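PDB 4BPS: chorismatase from Streptomyces hygroscopicus, which hydrolyses chorismate to pyruvate and a dihydroxycyclohexadiene carboxylic acid, a step in making the immunosuppressants FK506 and FK520. Local coordinates for residues G40-G45 / T60-T65. Residues are numbered along the deposited sequence; the frame is centred on the assembly and turned at random.
Sequences GLIEHG and TAVHTT
His44 and Thr64 meet through their polar side chains across two parallel strands, 38-44 and 57-62, neighbours in a mixed five-stranded sheet. From the backbone outward, His44 CB lies 3.3 Å from Thr64 OG1, and chi1 of -67° puts CG anti to the carbonyl carbon, where it sits 3.5 Å from the same oxygen. ND1 hydrogen-bonds Thr64 OG1 at 2.8 Å, the hydroxyl lying near the ring plane at its edge. ND1 also has Val62 CG2 at 3.6 Å, and CE1 touches the same methyl. NE2 hydrogen-bonds Glu74 OE1 on the neighbouring strand 72-77, while Phe72 stacks on the ring. Ile42 CG2 reaches Val62 CG2 at 3.8 Å, on the sheet face that packs against strands 98-105 and 189-196.

The backbone gives the parallel register: Glu43 N donates to Thr60 O (2.9 Å, 176° at the hydrogen) and Glu43 O accepts from Val62 N (2.8 Å). Further along, Gly45 N hydrogen-bonds Val62 O, and Gly45 O accepts from Thr65 N, past an inverse gamma turn centred on His63. On the other sheet face, Glu43 OE1 passes Ala61 CB to a salt bridge with Arg59.

An alanine at His44 would probably leave Thr64 OG1 and Glu74 without their imidazole partner and open a gap beside Val62. With both nitrogens bonded, the imidazole is likely to be held in its rotation, tying strand 72-77 to Thr64, about 11 Å from the side chain of the proton acceptor Glu338.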
# COMPACT_ATOMS: atom_id res chain seq x y z
N GLY A 40 3.29 -12.67 -6.65
CA GLY A 40 2.70 -12.93 -5.35
C GLY A 40 1.26 -12.49 -5.33
O GLY A 40 0.80 -11.82 -6.26
N LEU A 41 0.56 -12.88 -4.26
CA LEU A 41 -0.89 -12.76 -4.20
C LEU A 41 -1.34 -12.35 -2.81
O LEU A 41 -0.89 -12.92 -1.81
CB LEU A 41 -1.53 -14.13 -4.54
CG LEU A 41 -1.18 -14.85 -5.84
CD1 LEU A 41 -0.03 -15.80 -5.62
CD2 LEU A 41 -2.39 -15.58 -6.32
N ILE A 42 -2.25 -11.38 -2.75
CA ILE A 42 -2.87 -10.96 -1.50
C ILE A 42 -4.37 -11.16 -1.63
O ILE A 42 -5.01 -10.56 -2.50
CB ILE A 42 -2.57 -9.47 -1.18
CG1 ILE A 42 -1.06 -9.22 -1.16
CG2 ILE A 42 -3.27 -9.07 0.10
CD1 ILE A 42 -0.30 -9.99 -0.08
N GLU A 43 -4.92 -12.02 -0.78
CA GLU A 43 -6.35 -12.32 -0.80
C GLU A 43 -7.10 -11.41 0.16
O GLU A 43 -6.97 -11.52 1.38
CB GLU A 43 -6.59 -13.79 -0.43
CG GLU A 43 -5.85 -14.72 -1.37
CD GLU A 43 -6.03 -16.17 -1.03
OE1 GLU A 43 -6.13 -16.50 0.17
OE2 GLU A 43 -6.04 -16.99 -1.97
N HIS A 44 -7.87 -10.47 -0.38
CA HIS A 44 -8.71 -9.58 0.42
C HIS A 44 -10.04 -10.24 0.65
O HIS A 44 -10.67 -10.72 -0.27
CB HIS A 44 -8.94 -8.27 -0.34
CG HIS A 44 -7.68 -7.48 -0.51
ND1 HIS A 44 -7.17 -6.70 0.50
CD2 HIS A 44 -6.82 -7.42 -1.54
CE1 HIS A 44 -6.03 -6.17 0.08
NE2 HIS A 44 -5.80 -6.59 -1.16
N GLY A 45 -10.49 -10.29 1.89
CA GLY A 45 -11.72 -11.00 2.18
C GLY A 45 -12.07 -10.89 3.65
O GLY A 45 -11.67 -9.93 4.33
N THR A 60 -0.83 -14.47 1.11
CA THR A 60 -1.51 -14.45 2.38
C THR A 60 -2.90 -13.86 2.16
O THR A 60 -3.15 -13.24 1.13
CB THR A 60 -0.73 -13.65 3.45
OG1 THR A 60 -1.17 -14.02 4.76
CG2 THR A 60 -0.90 -12.14 3.30
N ALA A 61 -3.78 -14.04 3.14
CA ALA A 61 -5.09 -13.43 3.13
C ALA A 61 -5.17 -12.40 4.24
O ALA A 61 -4.71 -12.66 5.36
CB ALA A 61 -6.17 -14.49 3.32
N VAL A 62 -5.76 -11.25 3.92
CA VAL A 62 -5.97 -10.20 4.92
C VAL A 62 -7.45 -9.90 5.05
O VAL A 62 -8.23 -10.03 4.09
CB VAL A 62 -5.16 -8.90 4.58
CG1 VAL A 62 -3.67 -9.16 4.75
CG2 VAL A 62 -5.50 -8.39 3.16
N HIS A 63 -7.84 -9.54 6.26
CA HIS A 63 -9.26 -9.38 6.60
C HIS A 63 -9.66 -7.92 6.39
O HIS A 63 -9.88 -7.17 7.35
CB HIS A 63 -9.52 -9.88 8.01
CG HIS A 63 -10.97 -10.02 8.36
ND1 HIS A 63 -11.40 -10.71 9.47
CD2 HIS A 63 -12.09 -9.54 7.74
CE1 HIS A 63 -12.72 -10.66 9.51
NE2 HIS A 63 -13.16 -9.96 8.48
N THR A 64 -9.76 -7.54 5.13
CA THR A 64 -9.95 -6.15 4.75
C THR A 64 -11.37 -5.81 4.32
O THR A 64 -11.64 -4.66 3.94
CB THR A 64 -8.98 -5.76 3.67
OG1 THR A 64 -9.02 -6.77 2.65
CG2 THR A 64 -7.56 -5.61 4.24
N THR A 65 -12.31 -6.76 4.42
CA THR A 65 -13.71 -6.42 4.21
C THR A 65 -14.62 -7.35 4.99
O THR A 65 -14.14 -8.27 5.66
CB THR A 65 -14.05 -6.32 2.71
OG1 THR A 65 -15.27 -5.56 2.58
CG2 THR A 65 -14.14 -7.72 2.08